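Local coordinates for SufC protein (PDB 2D2E), which binds and hydrolyses ATP as a cytoplasmic ABC-type ATPase, probably to power iron-sulfur cluster assembly by the Suf machinery, at residues E30-G36 with A196-Y202; L129-Y135 with R151-L155. All coordinates share one frame; numbering follows the deposited sequence.

Contact 1: E30-G36 with A196-Y202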
loop_
_atom_site.group_PDB
_atom_site.type_symbol
_atom_site.label_atom_id
_atom_site.label_comp_id
_atom_site.label_asym_id
_atom_site.label_seq_id
_atom_site.Cartn_x
_atom_site.Cartn_y
_atom_site.Cartn_z
ATOM N N GLU A 30 7.685 7.489 8.081
ATOM C CA GLU A 30 7.225 8.414 7.056
ATOM C C GLU A 30 6.192 7.813 6.113
ATOM O O GLU A 30 6.065 6.596 5.986
ATOM C CB GLU A 30 8.417 8.941 6.229
ATOM C CG GLU A 30 9.353 9.823 7.065
ATOM C CD GLU A 30 10.515 10.443 6.293
ATOM O OE1 GLU A 30 10.544 10.430 5.042
ATOM O OE2 GLU A 30 11.432 10.976 6.965
ATOM N N VAL A 31 5.440 8.704 5.479
ATOM C CA VAL A 31 4.423 8.330 4.492
ATOM C C VAL A 31 4.796 9.073 3.216
ATOM O O VAL A 31 4.854 10.303 3.174
ATOM C CB VAL A 31 2.995 8.741 4.918
ATOM C CG1 VAL A 31 2.005 8.413 3.794
ATOM C CG2 VAL A 31 2.591 7.998 6.181
ATOM N N HIS A 32 5.101 8.303 2.176
ATOM C CA HIS A 32 5.480 8.889 0.895
ATOM C C HIS A 32 4.441 8.599 -0.174
ATOM O O HIS A 32 3.618 7.676 -0.031
ATOM C CB HIS A 32 6.800 8.307 0.420
ATOM C CG HIS A 32 7.972 8.733 1.236
ATOM N ND1 HIS A 32 9.265 8.616 0.777
ATOM C CD2 HIS A 32 8.055 9.240 2.490
ATOM C CE1 HIS A 32 10.098 9.035 1.718
ATOM N NE2 HIS A 32 9.389 9.416 2.766
ATOM N N ALA A 33 4.504 9.395 -1.240
ATOM C CA ALA A 33 3.635 9.229 -2.403
ATOM C C ALA A 33 4.493 8.863 -3.630
ATOM O O ALA A 33 5.630 9.350 -3.767
ATOM C CB ALA A 33 2.878 10.561 -2.683
ATOM N N LEU A 34 3.951 8.008 -4.512
ATOM C CA LEU A 34 4.610 7.653 -5.772
ATOM C C LEU A 34 3.569 7.977 -6.842
ATOM O O LEU A 34 2.521 7.328 -6.926
ATOM C CB LEU A 34 4.967 6.161 -5.856
ATOM C CG LEU A 34 5.548 5.744 -7.225
ATOM C CD1 LEU A 34 6.786 6.567 -7.612
ATOM C CD2 LEU A 34 5.872 4.265 -7.165
ATOM N N MET A 35 3.875 8.995 -7.637
ATOM C CA MET A 35 2.984 9.465 -8.694
ATOM C C MET A 35 3.601 9.207 -10.054
ATOM O O MET A 35 4.762 8.814 -10.168
ATOM C CB MET A 35 2.744 10.973 -8.528
ATOM C CG MET A 35 2.084 11.336 -7.219
ATOM S SD MET A 35 1.703 13.096 -7.148
ATOM C CE MET A 35 0.428 13.209 -8.381
ATOM N N GLY A 36 2.808 9.416 -11.094
ATOM C CA GLY A 36 3.343 9.245 -12.426
ATOM C C GLY A 36 2.246 9.014 -13.439
ATOM O O GLY A 36 1.087 8.798 -13.073
ATOM N N ALA A 196 4.791 4.051 4.871
ATOM C CA ALA A 196 3.853 3.752 3.788
ATOM C C ALA A 196 4.223 4.444 2.481
ATOM O O ALA A 196 4.861 5.505 2.473
ATOM C CB ALA A 196 2.453 4.190 4.188
ATOM N N LEU A 197 3.811 3.824 1.377
ATOM C CA LEU A 197 4.013 4.409 0.054
ATOM C C LEU A 197 2.622 4.365 -0.578
ATOM O O LEU A 197 2.059 3.287 -0.763
ATOM C CB LEU A 197 4.992 3.560 -0.774
ATOM C CG LEU A 197 5.268 4.089 -2.198
ATOM C CD1 LEU A 197 5.947 5.456 -2.138
ATOM C CD2 LEU A 197 6.124 3.104 -2.972
ATOM N N VAL A 198 2.080 5.537 -0.908
ATOM C CA VAL A 198 0.763 5.635 -1.530
ATOM C C VAL A 198 1.030 5.903 -3.010
ATOM O O VAL A 198 1.677 6.913 -3.370
ATOM C CB VAL A 198 -0.030 6.798 -0.907
ATOM C CG1 VAL A 198 -1.385 6.964 -1.582
ATOM C CG2 VAL A 198 -0.218 6.541 0.579
ATOM N N ILE A 199 0.571 4.980 -3.857
ATOM C CA ILE A 199 0.764 5.090 -5.305
ATOM C C ILE A 199 -0.511 5.677 -5.883
ATOM O O ILE A 199 -1.606 5.207 -5.591
ATOM C CB ILE A 199 1.054 3.683 -5.912
ATOM C CG1 ILE A 199 2.313 3.129 -5.246
ATOM C CG2 ILE A 199 1.224 3.764 -7.446
ATOM C CD1 ILE A 199 2.607 1.672 -5.615
ATOM N N THR A 200 -0.377 6.717 -6.703
ATOM C CA THR A 200 -1.566 7.353 -7.237
ATOM C C THR A 200 -1.232 8.113 -8.521
ATOM O O THR A 200 -0.074 8.487 -8.754
ATOM C CB THR A 200 -2.110 8.348 -6.161
ATOM O OG1 THR A 200 -3.327 8.949 -6.599
ATOM C CG2 THR A 200 -1.101 9.453 -5.901
ATOM N N HIS A 201 -2.240 8.303 -9.371
ATOM C CA HIS A 201 -2.053 9.085 -10.589
ATOM C C HIS A 201 -2.472 10.519 -10.279
ATOM O O HIS A 201 -1.765 11.476 -10.599
ATOM C CB HIS A 201 -2.932 8.544 -11.728
ATOM C CG HIS A 201 -2.794 9.334 -12.990
ATOM N ND1 HIS A 201 -3.782 10.169 -13.464
ATOM C CD2 HIS A 201 -1.742 9.474 -13.835
ATOM C CE1 HIS A 201 -3.349 10.789 -14.550
ATOM N NE2 HIS A 201 -2.115 10.384 -14.795
ATOM N N TYR A 202 -3.615 10.665 -9.612
ATOM C CA TYR A 202 -4.131 11.988 -9.230
ATOM C C TYR A 202 -3.570 12.435 -7.896
ATOM O O TYR A 202 -3.331 11.631 -7.002
ATOM C CB TYR A 202 -5.656 11.962 -9.075
ATOM C CG TYR A 202 -6.380 11.731 -10.366
ATOM C CD1 TYR A 202 -7.055 10.529 -10.602
ATOM C CD2 TYR A 202 -6.390 12.703 -11.359
ATOM C CE1 TYR A 202 -7.728 10.304 -11.795
ATOM C CE2 TYR A 202 -7.062 12.481 -12.574
ATOM C CZ TYR A 202 -7.726 11.282 -12.776
ATOM O OH TYR A 202 -8.406 11.065 -13.953
#

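Contact 2: L129-Y135 with R151-L155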
loop_
_atom_site.group_PDB
_atom_site.type_symbol
_atom_site.label_atom_id
_atom_site.label_comp_id
_atom_site.label_asym_id
_atom_site.label_seq_id
_atom_site.Cartn_x
_atom_site.Cartn_y
_atom_site.Cartn_z
ATOM N N LEU A 129 -10.351 4.365 13.867
ATOM C CA LEU A 129 -11.062 4.693 12.637
ATOM C C LEU A 129 -12.392 5.386 12.908
ATOM O O LEU A 129 -13.041 5.876 11.988
ATOM C CB LEU A 129 -11.342 3.420 11.849
ATOM C CG LEU A 129 -10.121 2.668 11.340
ATOM C CD1 LEU A 129 -10.549 1.328 10.741
ATOM C CD2 LEU A 129 -9.402 3.530 10.303
ATOM N N ASP A 130 -12.787 5.422 14.180
ATOM C CA ASP A 130 -14.065 5.997 14.577
ATOM C C ASP A 130 -15.193 5.313 13.795
ATOM O O ASP A 130 -16.063 5.981 13.220
ATOM C CB ASP A 130 -14.104 7.509 14.320
ATOM C CG ASP A 130 -15.386 8.153 14.842
ATOM O OD1 ASP A 130 -15.779 9.219 14.321
ATOM O OD2 ASP A 130 -15.996 7.594 15.783
ATOM N N TRP A 131 -15.160 3.975 13.762
ATOM C CA TRP A 131 -16.173 3.161 13.075
ATOM C C TRP A 131 -16.978 2.382 14.117
ATOM O O TRP A 131 -16.459 2.069 15.190
ATOM C CB TRP A 131 -15.525 2.152 12.110
ATOM C CG TRP A 131 -14.954 2.753 10.864
ATOM C CD1 TRP A 131 -14.903 4.079 10.541
ATOM C CD2 TRP A 131 -14.300 2.054 9.797
ATOM N NE1 TRP A 131 -14.258 4.249 9.341
ATOM C CE2 TRP A 131 -13.882 3.023 8.858
ATOM C CE3 TRP A 131 -14.040 0.702 9.536
ATOM C CZ2 TRP A 131 -13.194 2.688 7.685
ATOM C CZ3 TRP A 131 -13.354 0.369 8.359
ATOM C CH2 TRP A 131 -12.947 1.357 7.451
ATOM N N ASP A 132 -18.229 2.054 13.792
ATOM C CA ASP A 132 -19.095 1.324 14.724
ATOM C C ASP A 132 -18.878 -0.178 14.641
ATOM O O ASP A 132 -18.710 -0.727 13.557
ATOM C CB ASP A 132 -20.570 1.626 14.444
ATOM C CG ASP A 132 -21.514 0.928 15.434
ATOM O OD1 ASP A 132 -21.638 -0.312 15.388
ATOM O OD2 ASP A 132 -22.129 1.624 16.268
ATOM N N GLU A 133 -18.889 -0.838 15.795
ATOM C CA GLU A 133 -18.697 -2.286 15.846
ATOM C C GLU A 133 -19.699 -3.072 14.990
ATOM O O GLU A 133 -19.418 -4.195 14.582
ATOM C CB GLU A 133 -18.753 -2.755 17.305
ATOM C CG GLU A 133 -17.993 -4.044 17.562
ATOM C CD GLU A 133 -17.737 -4.295 19.038
ATOM O OE1 GLU A 133 -17.076 -3.452 19.681
ATOM O OE2 GLU A 133 -18.201 -5.334 19.551
ATOM N N SER A 134 -20.864 -2.486 14.717
ATOM C CA SER A 134 -21.881 -3.136 13.893
ATOM C C SER A 134 -21.366 -3.456 12.481
ATOM O O SER A 134 -21.870 -4.365 11.819
ATOM C CB SER A 134 -23.132 -2.246 13.799
ATOM O OG SER A 134 -22.837 -0.991 13.204
ATOM N N TYR A 135 -20.360 -2.712 12.027
ATOM C CA TYR A 135 -19.767 -2.934 10.707
ATOM C C TYR A 135 -19.241 -4.368 10.542
ATOM O O TYR A 135 -19.329 -4.956 9.459
ATOM C CB TYR A 135 -18.621 -1.938 10.486
ATOM C CG TYR A 135 -17.769 -2.238 9.272
ATOM C CD1 TYR A 135 -18.238 -1.983 7.979
ATOM C CD2 TYR A 135 -16.507 -2.818 9.417
ATOM C CE1 TYR A 135 -17.455 -2.300 6.863
ATOM C CE2 TYR A 135 -15.748 -3.143 8.319
ATOM C CZ TYR A 135 -16.203 -2.886 7.055
ATOM O OH TYR A 135 -15.373 -3.205 5.996
ATOM N N ARG A 151 -12.777 -0.502 2.381
ATOM C CA ARG A 151 -13.026 -0.464 3.824
ATOM C C ARG A 151 -12.514 -1.722 4.504
ATOM O O ARG A 151 -11.932 -1.659 5.581
ATOM C CB ARG A 151 -14.517 -0.318 4.125
ATOM C CG ARG A 151 -15.061 1.083 3.930
ATOM C CD ARG A 151 -16.422 1.254 4.614
ATOM N NE ARG A 151 -16.324 1.155 6.073
ATOM C CZ ARG A 151 -17.322 1.422 6.917
ATOM N NH1 ARG A 151 -18.505 1.807 6.455
ATOM N NH2 ARG A 151 -17.139 1.311 8.226
ATOM N N ASN A 152 -12.761 -2.874 3.879
ATOM C CA ASN A 152 -12.317 -4.146 4.423
ATOM C C ASN A 152 -10.796 -4.214 4.479
ATOM O O ASN A 152 -10.230 -4.739 5.431
ATOM C CB ASN A 152 -12.841 -5.305 3.569
ATOM C CG ASN A 152 -12.474 -6.661 4.143
ATOM O OD1 ASN A 152 -11.295 -6.984 4.322
ATOM N ND2 ASN A 152 -13.491 -7.465 4.439
ATOM N N GLU A 153 -10.131 -3.701 3.448
ATOM C CA GLU A 153 -8.672 -3.719 3.423
ATOM C C GLU A 153 -8.091 -2.801 4.501
ATOM O O GLU A 153 -7.049 -3.105 5.082
ATOM C CB GLU A 153 -8.143 -3.281 2.053
ATOM C CG GLU A 153 -8.563 -4.180 0.901
ATOM C CD GLU A 153 -7.894 -3.802 -0.405
ATOM O OE1 GLU A 153 -7.655 -2.596 -0.630
ATOM O OE2 GLU A 153 -7.619 -4.715 -1.211
ATOM N N ILE A 154 -8.758 -1.680 4.760
ATOM C CA ILE A 154 -8.268 -0.727 5.776
ATOM C C ILE A 154 -8.431 -1.308 7.182
ATOM O O ILE A 154 -7.618 -1.060 8.061
ATOM C CB ILE A 154 -8.971 0.641 5.650
ATOM C CG1 ILE A 154 -8.468 1.353 4.388
ATOM C CG2 ILE A 154 -8.727 1.496 6.896
ATOM C CD1 ILE A 154 -6.923 1.546 4.357
ATOM N N LEU A 155 -9.486 -2.096 7.401
ATOM C CA LEU A 155 -9.649 -2.701 8.718
ATOM C C LEU A 155 -8.513 -3.722 8.875
ATOM O O LEU A 155 -7.945 -3.873 9.954
ATOM C CB LEU A 155 -11.030 -3.378 8.851
ATOM C CG LEU A 155 -11.354 -3.929 10.248
ATOM C CD1 LEU A 155 -11.110 -2.873 11.329
ATOM C CD2 LEU A 155 -12.806 -4.374 10.271
#

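Contact 1: E30-G36 with A196-Y202
Val-198 O receives Leu-34 N at 2.8 Å and also touches the CA-H of Ala-33, while one step back His-32 O takes Val-198 N at 2.8 Å and the CA-H of Leu-197. Five N-H...O bonds, running from Ala-196 N with Glu-30 O to Thr-200 N with Leu-34 O, zip the two strands together in parallel, Val-31 level with Ala-196 and Leu-34 with Ile-199. Leu-34 and Ile-199 run side by side on one face, Leu-34 CB 4.1 Å from Ile-199 CG1, and CD1 of Leu-197 lies 3.9 Å from CB of Leu-34. At the end of the ladder Met-35 lies alongside Thr-200, its CG 3.9 Å from Thr-200 CG2; a bend at chi3 (68°) carries CE to 3.6 Å from His-201 O. An alanine in place of Met-35 would take away that thioether arm and is likely to leave a gap beside the Thr-200 methyl and the His-201 carbonyl. Gly-36, whose backbone angles call for glycine, fits the first glycine of the Walker A P-loop. This is the core of the nucleotide-binding domain: strand 31-35 is central, flanked by 195-199 and 213-218, with helix 42-50, which carries the ADP-binding Lys-42, packed on Leu-34 and Ile-199.

Contact 2: L129-Y135 with R151-L155
Arg-151 reaches between two aromatic rings, Trp-131 and Tyr-135. Its guanidinium lies flat on Tyr-135, planes 8° apart, but off-centre, so that NH2 is 3.5 Å from Tyr-135 CD1. Against Trp-131 the same group stands steeply, the planes 69° apart; NH2 comes down over the indole face to 3.3 Å from CD2, and CZ sits 4.1 Å from the centroid of the six-membered ring, almost on its normal. Both are cation-pi contacts, one stacked and one with the guanidinium tilted on the ring. A bend at chi3 (66°) in an otherwise extended chain turns the guanidinium into this slot. Alongside, Leu-155 CD2 meets the edge of the Tyr-135 ring, 3.7 Å from CE2, and Leu-129 CD2 rests 4.0 Å from Ile-154 CG2. Surrounding groups probably steady the rings. CB of Leu-129 backs the indole face opposite Arg-151. A Schellman motif with Asp-130 as C-prime residue ends helix 115-129 just before Trp-131, and the 3-10 segment 133-135, with Tyr-135 N bonded to Asp-132 O, presents the Tyr-135 ring. Farther out, helix 97-109 supplies Ile-97 against Tyr-135 and Leu-155, and Val-181 of helix 176-189 touches Arg-151 and Ile-154. No hydrogen bond joins the two segments, so the loop is held to helix 148-160 by dispersion and by the attraction of a cation for pi electrons, which would probably favour a charged arginine here.

Contact 1 is buried near the middle of the chain, whereas contact 2 is only partly buried, about 18 Å from centre of contact to centre of chain. Their centres lie 23 Å apart and the two do not touch, yet contact 2 is nested in the long loop that contact 1 closes. Different elements are joined: two parallel strands of the central sheet in contact 1, a loop and helix 148-160 in contact 2. Chemistry follows place. Regular backbone hydrogen bonds with aliphatic flanks fix the core beside the P-loop, while an arginine between two aromatic rings, with leucine and isoleucine packing beside them, ties loop to helix away from the annotated nucleotide site.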